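Periplasmic His/Glu/Gln/Arg/opine family-binding protein (Silicibacter pomeroyi, PDB 3I6V) binds lysine in the cleft of a periplasmic solute-binding fold and probably delivers amino acids or opines of this class to an ABC transporter. Local coordinates at residues Gly13-Pro16 / Pro17-Ile21; Asp28-Glu31 / Arg32-Asp36; Arg153-Leu156 / Val157-Ala161. All coordinates share one frame; numbering follows the deposited sequence.

How the contacts relate
The three contacts follow one another along the chain. Contacts 1 and 2 are neighbours, their centres about 10 Å apart: the hairpin of strands 14-15 and 19-21 adds strand 27-28 as its third strand, and helix 30-42 starts directly after it. Phe20 O meets Asp28 N, and Tyr18 O meets Glu31 N, each at 2.8 Å. Contact 3, in helix 153-162 after strand 148-152, belongs to the other lobe of the two-lobed fold; its centre lies about 13 Å from that of contact 1 and about 19 Å from that of contact 2. Contact 1 therefore stands between the others, and Tyr15 CE1 reaches Tyr155 CG at 3.5 Å, joining the lobes beside the lysine.

Contact 1 of 3, residues Gly13-Pro16 / Pro17-Ile21; sequences GAYP and PYNFI. With LYS (lysine), chain B.
Tyr15 and Asn19 form an antiparallel hydrogen-bonded pair across a tight beta hairpin, Asn19 N reaching Tyr15 O at 3.0 Å in a nearly straight bond (171°) that arrives from above the carbonyl plane. A classic beta bulge sets Tyr18 and Asn19 together against Tyr15, and the turn before it holds a cis peptide between Pro16 and Pro17. The two tyrosine side chains run alongside each other, ring planes 7° apart and centroids 4.5 Å apart, displaced enough to share little area. Tyr18 CD1 lies over the rim of one Tyr15 face, 3.3 Å from Tyr15 CE2. On the opposite face the bound lysine lays its NZ 3.2 Å above the ring centre of Tyr15, so this side chain is a wall of the ligand pocket. Tyr15 holds CG anti to its own N (chi1 -169°), which carries the ring out to the ligand. The Tyr18 hydroxyl is hydrogen-bonded to Asp152. Asn19 turns its amide back over the hairpin: OD1 accepts Ala14 N at 3.3 Å and, weakly, Gly13 N, while ND2 bonds to Glu31. Pro16 CB touches Phe20 CD1. At the open end, a water bridges the strands, donating to Gly13 O at 2.7 Å and accepting from Ile21 N at 2.9 Å.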
ATOM      1  N   GLY A  13      -2.641   6.617  -6.278  1.00 24.20           N
ATOM      2  CA  GLY A  13      -3.763   6.608  -7.228  1.00 24.81           C
ATOM      3  C   GLY A  13      -3.727   5.430  -8.196  1.00 25.49           C
ATOM      4  O   GLY A  13      -4.311   5.488  -9.288  1.00 25.99           O
ATOM      5  N   ALA A  14      -3.070   4.347  -7.798  1.00 24.74           N
ATOM      6  CA  ALA A  14      -2.914   3.191  -8.675  1.00 24.78           C
ATOM      7  C   ALA A  14      -2.798   1.891  -7.903  1.00 23.90           C
ATOM      8  O   ALA A  14      -2.157   0.950  -8.350  1.00 24.01           O
ATOM      9  CB  ALA A  14      -1.700   3.393  -9.627  1.00 24.32           C
ATOM     10  N   TYR A  15      -3.448   1.819  -6.750  1.00 23.26           N
ATOM     11  CA  TYR A  15      -3.204   0.679  -5.872  1.00 22.55           C
ATOM     12  C   TYR A  15      -4.503   0.218  -5.232  1.00 22.87           C
ATOM     13  O   TYR A  15      -4.659   0.310  -4.006  1.00 21.45           O
ATOM     14  CB  TYR A  15      -2.150   1.090  -4.808  1.00 22.63           C
ATOM     15  CG  TYR A  15      -1.589  -0.036  -3.969  1.00 22.77           C
ATOM     16  CD1 TYR A  15      -1.282  -1.296  -4.542  1.00 22.70           C
ATOM     17  CD2 TYR A  15      -1.349   0.155  -2.600  1.00 21.12           C
ATOM     18  CE1 TYR A  15      -0.724  -2.343  -3.761  1.00 23.86           C
ATOM     19  CE2 TYR A  15      -0.794  -0.889  -1.808  1.00 22.41           C
ATOM     20  CZ  TYR A  15      -0.503  -2.131  -2.402  1.00 24.28           C
ATOM     21  OH  TYR A  15       0.030  -3.136  -1.650  1.00 23.98           O
ATOM     22  N   PRO A  16      -5.474  -0.268  -6.068  1.00 23.04           N
ATOM     23  CA  PRO A  16      -6.767  -0.650  -5.488  1.00 22.78           C
ATOM     24  C   PRO A  16      -6.646  -1.914  -4.607  1.00 23.28           C
ATOM     25  O   PRO A  16      -5.824  -2.806  -4.873  1.00 23.18           O
ATOM     26  CB  PRO A  16      -7.663  -0.907  -6.740  1.00 23.50           C
ATOM     27  CG  PRO A  16      -6.690  -1.255  -7.826  1.00 24.62           C
ATOM     28  CD  PRO A  16      -5.442  -0.429  -7.539  1.00 21.76           C
ATOM     29  N   PRO A  17      -7.440  -2.009  -3.547  1.00 22.76           N
ATOM     30  CA  PRO A  17      -8.470  -1.123  -3.112  1.00 24.00           C
ATOM     31  C   PRO A  17      -7.980  -0.042  -2.117  1.00 23.83           C
ATOM     32  O   PRO A  17      -8.810   0.724  -1.619  1.00 23.38           O
ATOM     33  CB  PRO A  17      -9.461  -2.090  -2.434  1.00 24.30           C
ATOM     34  CG  PRO A  17      -8.619  -3.164  -1.894  1.00 24.18           C
ATOM     35  CD  PRO A  17      -7.364  -3.214  -2.704  1.00 24.39           C
ATOM     36  N   TYR A  18      -6.671   0.015  -1.829  1.00 23.11           N
ATOM     37  CA  TYR A  18      -6.147   1.064  -0.937  1.00 23.80           C
ATOM     38  C   TYR A  18      -6.423   2.465  -1.489  1.00 23.83           C
ATOM     39  O   TYR A  18      -7.010   3.316  -0.809  1.00 24.86           O
ATOM     40  CB  TYR A  18      -4.617   0.918  -0.782  1.00 23.14           C
ATOM     41  CG  TYR A  18      -4.179  -0.381  -0.173  1.00 23.30           C
ATOM     42  CD1 TYR A  18      -3.910  -1.494  -0.981  1.00 25.00           C
ATOM     43  CD2 TYR A  18      -4.016  -0.503   1.212  1.00 24.58           C
ATOM     44  CE1 TYR A  18      -3.484  -2.730  -0.418  1.00 25.57           C
ATOM     45  CE2 TYR A  18      -3.582  -1.734   1.806  1.00 25.31           C
ATOM     46  CZ  TYR A  18      -3.309  -2.824   0.980  1.00 29.44           C
ATOM     47  OH  TYR A  18      -2.882  -4.018   1.533  1.00 26.99           O
ATOM     48  N   ASN A  19      -5.947   2.699  -2.709  1.00 24.42           N
ATOM     49  CA  ASN A  19      -6.127   3.971  -3.390  1.00 25.01           C
ATOM     50  C   ASN A  19      -6.193   3.796  -4.932  1.00 25.69           C
ATOM     51  O   ASN A  19      -5.576   2.881  -5.504  1.00 25.12           O
ATOM     52  CB  ASN A  19      -5.027   4.972  -3.004  1.00 25.17           C
ATOM     53  CG  ASN A  19      -3.638   4.505  -3.406  1.00 26.10           C
ATOM     54  OD1 ASN A  19      -3.213   4.694  -4.566  1.00 27.88           O
ATOM     55  ND2 ASN A  19      -2.904   3.916  -2.453  1.00 22.60           N
ATOM     56  N   PHE A  20      -6.959   4.661  -5.594  1.00 25.10           N
ATOM     57  CA  PHE A  20      -7.059   4.616  -7.073  1.00 26.25           C
ATOM     58  C   PHE A  20      -7.717   5.901  -7.577  1.00 26.34           C
ATOM     59  O   PHE A  20      -8.287   6.638  -6.775  1.00 27.56           O
ATOM     60  CB  PHE A  20      -7.751   3.316  -7.580  1.00 24.89           C
ATOM     61  CG  PHE A  20      -9.185   3.145  -7.136  1.00 26.50           C
ATOM     62  CD1 PHE A  20      -9.488   2.522  -5.935  1.00 27.47           C
ATOM     63  CD2 PHE A  20     -10.245   3.551  -7.963  1.00 29.82           C
ATOM     64  CE1 PHE A  20     -10.816   2.361  -5.520  1.00 28.25           C
ATOM     65  CE2 PHE A  20     -11.577   3.380  -7.580  1.00 30.08           C
ATOM     66  CZ  PHE A  20     -11.876   2.790  -6.353  1.00 31.30           C
ATOM     67  N   ILE A  21      -7.591   6.194  -8.874  1.00 26.96           N
ATOM     68  CA  ILE A  21      -8.295   7.330  -9.470  1.00 26.82           C
ATOM     69  C   ILE A  21      -9.561   6.755 -10.105  1.00 27.02           C
ATOM     70  O   ILE A  21      -9.481   5.862 -10.941  1.00 26.03           O
ATOM     71  CB  ILE A  21      -7.444   8.055 -10.544  1.00 27.85           C
ATOM     72  CG1 ILE A  21      -6.057   8.420 -10.000  1.00 26.88           C
ATOM     73  CG2 ILE A  21      -8.228   9.289 -11.155  1.00 26.47           C
ATOM     74  CD1 ILE A  21      -6.065   9.354  -8.757  1.00 28.43           C
TER
HETATM   75  N   LYS B   1       3.246  -2.127   1.710  1.00 19.25           N
HETATM   76  CA  LYS B   1       4.350  -2.383   0.728  1.00 19.15           C
HETATM   77  C   LYS B   1       5.479  -1.393   0.910  1.00 19.85           C
HETATM   78  O   LYS B   1       5.315  -0.439   1.683  1.00 20.69           O
HETATM   79  CB  LYS B   1       3.813  -2.313  -0.723  1.00 18.75           C
HETATM   80  CG  LYS B   1       3.350  -0.928  -1.177  1.00 17.98           C
HETATM   81  CD  LYS B   1       2.761  -1.010  -2.627  1.00 20.74           C
HETATM   82  CE  LYS B   1       2.337   0.392  -3.201  1.00 20.73           C
HETATM   83  NZ  LYS B   1       1.663   0.219  -4.587  1.00 20.25           N
HETATM   84  OXT LYS B   1       6.562  -1.521   0.270  1.00 20.47           O
HETATM   85  O   HOH W   1      -6.340   4.387 -10.761  1.00 29.44           O

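Contact 2 of 3, residues Asp28-Glu31 / Arg32-Asp36; sequences DGFE and RELGD
Phe30 and Leu34, one helical turn apart, lie side by side, with Leu34 CD2 3.8 Å from Phe30 CE2 and Leu34 CB over one face of the ring. With CG anti to the backbone N in both (chi1 173° and 174°), the two side chains leave the helix in the same direction, and they share their packing with Met211 of helix 207-216 and Tyr88 of strand 83-89. The backbone bonds begin at Gly29, the N-cap of helix 30-42, whose O receives Glu33 N at 3.3 Å and, weakly, Arg32 N. Leu34 N to Phe30 O and Gly35 N to Glu31 O, both 2.8 Å, continue the i to i+4 helical pattern. Gly29 has a positive phi at which a CB would jam against the preceding carbonyl, and its N bonds to Asp28 OD1 at 2.7 Å. This is the passage from strand 27-28 into the first long helix of the lobe. Among the charged groups, Arg32 NE makes a salt bridge to Asp36 OD2 at 2.9 Å, tilted 19° from the guanidinium plane, while Arg32 NH1 bonds to Val27 O. The buried carboxylate of Glu31 bonds through OE2 to Tyr88 OH and to the N of Gly71, whose carbonyl in turn holds the bound lysine.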
ATOM      1  N   ASP A  28      -9.958   7.789  -4.881  1.00 24.63           N
ATOM      2  CA  ASP A  28     -10.987   6.961  -4.322  1.00 26.44           C
ATOM      3  C   ASP A  28     -10.292   5.802  -3.607  1.00 25.97           C
ATOM      4  O   ASP A  28      -9.076   5.670  -3.669  1.00 26.53           O
ATOM      5  CB  ASP A  28     -11.847   6.410  -5.492  1.00 26.66           C
ATOM      6  CG  ASP A  28     -13.276   6.068  -5.081  1.00 29.74           C
ATOM      7  OD1 ASP A  28     -13.507   5.681  -3.902  1.00 26.60           O
ATOM      8  OD2 ASP A  28     -14.180   6.136  -5.979  1.00 31.84           O
ATOM      9  N   GLY A  29     -11.054   4.959  -2.932  1.00 25.91           N
ATOM     10  CA  GLY A  29     -10.467   3.816  -2.246  1.00 25.46           C
ATOM     11  C   GLY A  29     -10.554   3.928  -0.735  1.00 24.86           C
ATOM     12  O   GLY A  29     -11.063   4.894  -0.189  1.00 24.48           O
ATOM     13  N   PHE A  30     -10.061   2.901  -0.060  1.00 25.20           N
ATOM     14  CA  PHE A  30     -10.009   2.865   1.402  1.00 24.20           C
ATOM     15  C   PHE A  30      -9.409   4.140   1.994  1.00 23.44           C
ATOM     16  O   PHE A  30      -9.958   4.746   2.923  1.00 23.71           O
ATOM     17  CB  PHE A  30      -9.202   1.637   1.862  1.00 23.62           C
ATOM     18  CG  PHE A  30      -8.950   1.610   3.341  1.00 25.33           C
ATOM     19  CD1 PHE A  30      -9.984   1.292   4.227  1.00 25.56           C
ATOM     20  CD2 PHE A  30      -7.686   1.911   3.846  1.00 25.02           C
ATOM     21  CE1 PHE A  30      -9.760   1.259   5.604  1.00 27.43           C
ATOM     22  CE2 PHE A  30      -7.437   1.890   5.230  1.00 28.09           C
ATOM     23  CZ  PHE A  30      -8.464   1.572   6.110  1.00 29.35           C
ATOM     24  N   GLU A  31      -8.285   4.535   1.426  1.00 23.60           N
ATOM     25  CA  GLU A  31      -7.516   5.652   1.910  1.00 24.04           C
ATOM     26  C   GLU A  31      -8.131   7.002   1.634  1.00 24.49           C
ATOM     27  O   GLU A  31      -7.852   7.954   2.362  1.00 23.99           O
ATOM     28  CB  GLU A  31      -6.068   5.566   1.382  1.00 23.54           C
ATOM     29  CG  GLU A  31      -5.376   4.377   2.071  1.00 25.30           C
ATOM     30  CD  GLU A  31      -4.010   4.037   1.508  1.00 27.58           C
ATOM     31  OE1 GLU A  31      -3.789   4.218   0.285  1.00 25.90           O
ATOM     32  OE2 GLU A  31      -3.158   3.572   2.311  1.00 24.96           O
ATOM     33  N   ARG A  32      -8.965   7.104   0.596  1.00 24.17           N
ATOM     34  CA  ARG A  32      -9.731   8.336   0.382  1.00 24.64           C
ATOM     35  C   ARG A  32     -10.687   8.496   1.547  1.00 25.71           C
ATOM     36  O   ARG A  32     -10.768   9.563   2.143  1.00 26.93           O
ATOM     37  CB  ARG A  32     -10.583   8.288  -0.917  1.00 24.45           C
ATOM     38  CG  ARG A  32     -11.556   9.486  -1.049  1.00 25.99           C
ATOM     39  CD  ARG A  32     -10.703  10.746  -1.191  1.00 27.73           C
ATOM     40  NE  ARG A  32     -11.407  12.036  -1.152  1.00 31.31           N
ATOM     41  CZ  ARG A  32     -11.659  12.783  -2.229  1.00 32.67           C
ATOM     42  NH1 ARG A  32     -11.333  12.337  -3.447  1.00 30.57           N
ATOM     43  NH2 ARG A  32     -12.254  13.972  -2.093  1.00 29.95           N
ATOM     44  N   GLU A  33     -11.451   7.449   1.826  1.00 26.30           N
ATOM     45  CA  GLU A  33     -12.422   7.516   2.910  1.00 27.20           C
ATOM     46  C   GLU A  33     -11.727   7.727   4.259  1.00 26.96           C
ATOM     47  O   GLU A  33     -12.174   8.527   5.108  1.00 26.66           O
ATOM     48  CB  GLU A  33     -13.241   6.238   2.962  1.00 26.85           C
ATOM     49  CG  GLU A  33     -14.463   6.391   3.842  1.00 30.90           C
ATOM     50  CD  GLU A  33     -15.259   5.115   4.014  1.00 33.69           C
ATOM     51  OE1 GLU A  33     -15.206   4.220   3.140  1.00 34.65           O
ATOM     52  OE2 GLU A  33     -15.952   5.016   5.039  1.00 37.83           O
ATOM     53  N   LEU A  34     -10.639   6.996   4.466  1.00 25.86           N
ATOM     54  CA  LEU A  34      -9.916   7.123   5.732  1.00 25.75           C
ATOM     55  C   LEU A  34      -9.335   8.519   5.882  1.00 25.22           C
ATOM     56  O   LEU A  34      -9.568   9.188   6.882  1.00 26.66           O
ATOM     57  CB  LEU A  34      -8.816   6.058   5.842  1.00 25.10           C
ATOM     58  CG  LEU A  34      -7.918   6.205   7.086  1.00 24.94           C
ATOM     59  CD1 LEU A  34      -8.729   5.922   8.381  1.00 21.99           C
ATOM     60  CD2 LEU A  34      -6.766   5.257   6.952  1.00 22.20           C
ATOM     61  N   GLY A  35      -8.599   8.969   4.873  1.00 25.25           N
ATOM     62  CA  GLY A  35      -7.948  10.258   4.909  1.00 25.59           C
ATOM     63  C   GLY A  35      -8.923  11.406   5.169  1.00 27.07           C
ATOM     64  O   GLY A  35      -8.637  12.312   5.986  1.00 25.61           O
ATOM     65  N   ASP A  36     -10.068  11.384   4.467  1.00 26.80           N
ATOM     66  CA  ASP A  36     -11.102  12.404   4.689  1.00 28.32           C
ATOM     67  C   ASP A  36     -11.614  12.367   6.114  1.00 28.53           C
ATOM     68  O   ASP A  36     -11.810  13.424   6.731  1.00 30.06           O
ATOM     69  CB  ASP A  36     -12.300  12.224   3.732  1.00 28.26           C
ATOM     70  CG  ASP A  36     -11.963  12.573   2.287  1.00 29.73           C
ATOM     71  OD1 ASP A  36     -10.947  13.285   2.019  1.00 29.54           O
ATOM     72  OD2 ASP A  36     -12.759  12.164   1.416  1.00 31.19           O
TER

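Contact 3 of 3, residues Arg153-Leu156 / Val157-Ala161; sequences RDYL and VPIVA
Tyr155 and Ile159 cross at a slant on one side of helix 153-162, the tip of the isoleucine lying over the ring. Ile159 CD1 sits 3.7 Å from the ring centroid of Tyr155 and 25° off its normal, a CH-pi contact offset toward the phenol end, where Tyr155 CZ is closest at 3.4 Å. The ring swings out over the next turn because Tyr155 CG stands anti to the backbone N (chi1 170°). Its other face is turned to Tyr15, so the ring is sandwiched between its own helix and the hairpin. With an alanine here instead of Tyr155, Ile159 CD1 is likely to lose its ring face, and a gap would probably open beside Tyr15, close to the ligand.

Arg153 and Val157 also cross, but here an extended arginine runs past a methyl: Val157 CG2 is 3.9 Å from Arg153 CG and lies over one face of the guanidinium. That group makes its salt bridge through NH1 to Asp173 and a cation-pi contact with Phe169.

In the backbone, Val157 N bonds to Arg153 O at 2.8 Å and Val160 N to Leu156 O at 2.9 Å, the latter almost straight (174°). Between them Pro158 has no hydrogen to give; its CD comes to 3.2 Å from Asp154 O instead, and the helix kinks there. The whole is a proline-kinked helix following strand 148-152 of a mixed sheet, packed on helix 134-142 through Ile138, with its first turn at the interlobe cleft of the periplasmic binding-protein fold.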
ATOM      1  N   ARG A 153      -0.697  -9.168  -0.123  1.00 23.47           N
ATOM      2  CA  ARG A 153      -1.755 -10.145  -0.258  1.00 25.09           C
ATOM      3  C   ARG A 153      -3.106  -9.451  -0.471  1.00 25.97           C
ATOM      4  O   ARG A 153      -3.928  -9.925  -1.271  1.00 26.20           O
ATOM      5  CB  ARG A 153      -1.846 -11.085   0.954  1.00 25.38           C
ATOM      6  CG  ARG A 153      -2.897 -12.212   0.744  1.00 27.93           C
ATOM      7  CD  ARG A 153      -2.943 -13.265   1.882  1.00 30.49           C
ATOM      8  NE  ARG A 153      -4.062 -14.147   1.596  1.00 34.31           N
ATOM      9  CZ  ARG A 153      -3.998 -15.209   0.798  1.00 33.58           C
ATOM     10  NH1 ARG A 153      -2.850 -15.589   0.237  1.00 31.56           N
ATOM     11  NH2 ARG A 153      -5.092 -15.920   0.588  1.00 35.38           N
ATOM     12  N   ASP A 154      -3.356  -8.355   0.236  1.00 26.05           N
ATOM     13  CA  ASP A 154      -4.634  -7.702   0.063  1.00 27.86           C
ATOM     14  C   ASP A 154      -4.821  -7.028  -1.295  1.00 27.60           C
ATOM     15  O   ASP A 154      -5.966  -6.863  -1.751  1.00 27.82           O
ATOM     16  CB  ASP A 154      -4.953  -6.777   1.225  1.00 28.71           C
ATOM     17  CG  ASP A 154      -5.238  -7.562   2.507  1.00 33.74           C
ATOM     18  OD1 ASP A 154      -5.202  -8.813   2.466  1.00 37.08           O
ATOM     19  OD2 ASP A 154      -5.476  -6.935   3.539  1.00 38.60           O
ATOM     20  N   TYR A 155      -3.707  -6.666  -1.937  1.00 25.71           N
ATOM     21  CA  TYR A 155      -3.750  -6.162  -3.293  1.00 25.14           C
ATOM     22  C   TYR A 155      -4.082  -7.347  -4.233  1.00 25.19           C
ATOM     23  O   TYR A 155      -4.924  -7.229  -5.164  1.00 24.04           O
ATOM     24  CB  TYR A 155      -2.409  -5.518  -3.670  1.00 24.31           C
ATOM     25  CG  TYR A 155      -2.284  -5.179  -5.148  1.00 25.22           C
ATOM     26  CD1 TYR A 155      -3.064  -4.168  -5.735  1.00 25.12           C
ATOM     27  CD2 TYR A 155      -1.387  -5.872  -5.955  1.00 25.53           C
ATOM     28  CE1 TYR A 155      -2.933  -3.858  -7.112  1.00 25.48           C
ATOM     29  CE2 TYR A 155      -1.248  -5.581  -7.294  1.00 26.55           C
ATOM     30  CZ  TYR A 155      -2.028  -4.599  -7.877  1.00 27.61           C
ATOM     31  OH  TYR A 155      -1.866  -4.391  -9.226  1.00 28.36           O
ATOM     32  N   LEU A 156      -3.432  -8.478  -3.989  1.00 23.74           N
ATOM     33  CA  LEU A 156      -3.583  -9.669  -4.861  1.00 24.92           C
ATOM     34  C   LEU A 156      -4.923 -10.422  -4.734  1.00 25.98           C
ATOM     35  O   LEU A 156      -5.391 -10.961  -5.733  1.00 26.66           O
ATOM     36  CB  LEU A 156      -2.420 -10.652  -4.702  1.00 24.54           C
ATOM     37  CG  LEU A 156      -1.043 -10.137  -5.125  1.00 24.03           C
ATOM     38  CD1 LEU A 156       0.075 -11.049  -4.537  1.00 24.33           C
ATOM     39  CD2 LEU A 156      -0.882  -9.960  -6.654  1.00 22.85           C
ATOM     40  N   VAL A 157      -5.538 -10.440  -3.557  1.00 26.50           N
ATOM     41  CA  VAL A 157      -6.778 -11.214  -3.363  1.00 28.05           C
ATOM     42  C   VAL A 157      -7.866 -10.895  -4.436  1.00 28.88           C
ATOM     43  O   VAL A 157      -8.295 -11.815  -5.133  1.00 28.26           O
ATOM     44  CB  VAL A 157      -7.323 -11.177  -1.911  1.00 28.35           C
ATOM     45  CG1 VAL A 157      -8.814 -11.675  -1.848  1.00 29.57           C
ATOM     46  CG2 VAL A 157      -6.418 -12.042  -0.948  1.00 30.47           C
ATOM     47  N   PRO A 158      -8.252  -9.600  -4.610  1.00 29.25           N
ATOM     48  CA  PRO A 158      -9.291  -9.326  -5.627  1.00 29.35           C
ATOM     49  C   PRO A 158      -8.808  -9.621  -7.041  1.00 29.08           C
ATOM     50  O   PRO A 158      -9.602  -9.974  -7.905  1.00 29.65           O
ATOM     51  CB  PRO A 158      -9.581  -7.812  -5.450  1.00 29.43           C
ATOM     52  CG  PRO A 158      -9.096  -7.483  -4.031  1.00 30.23           C
ATOM     53  CD  PRO A 158      -7.855  -8.366  -3.899  1.00 28.92           C
ATOM     54  N   ILE A 159      -7.517  -9.459  -7.289  1.00 29.02           N
ATOM     55  CA  ILE A 159      -6.964  -9.717  -8.604  1.00 28.79           C
ATOM     56  C   ILE A 159      -7.066 -11.215  -8.996  1.00 30.01           C
ATOM     57  O   ILE A 159      -7.489 -11.564 -10.123  1.00 29.89           O
ATOM     58  CB  ILE A 159      -5.538  -9.162  -8.679  1.00 28.67           C
ATOM     59  CG1 ILE A 159      -5.579  -7.630  -8.785  1.00 26.56           C
ATOM     60  CG2 ILE A 159      -4.807  -9.698  -9.866  1.00 28.59           C
ATOM     61  CD1 ILE A 159      -4.223  -7.007  -8.760  1.00 23.83           C
ATOM     62  N   VAL A 160      -6.702 -12.090  -8.062  1.00 30.11           N
ATOM     63  CA  VAL A 160      -6.908 -13.525  -8.223  1.00 30.88           C
ATOM     64  C   VAL A 160      -8.389 -13.873  -8.427  1.00 31.59           C
ATOM     65  O   VAL A 160      -8.722 -14.631  -9.339  1.00 32.14           O
ATOM     66  CB  VAL A 160      -6.334 -14.330  -7.003  1.00 30.96           C
ATOM     67  CG1 VAL A 160      -6.879 -15.786  -7.007  1.00 30.31           C
ATOM     68  CG2 VAL A 160      -4.826 -14.291  -7.028  1.00 28.14           C
ATOM     69  N   ALA A 161      -9.269 -13.316  -7.605  1.00 32.78           N
ATOM     70  CA  ALA A 161     -10.695 -13.584  -7.773  1.00 34.50           C
ATOM     71  C   ALA A 161     -11.257 -13.118  -9.149  1.00 35.38           C
ATOM     72  O   ALA A 161     -12.167 -13.743  -9.660  1.00 35.19           O
ATOM     73  CB  ALA A 161     -11.504 -12.983  -6.610  1.00 35.04           C
TER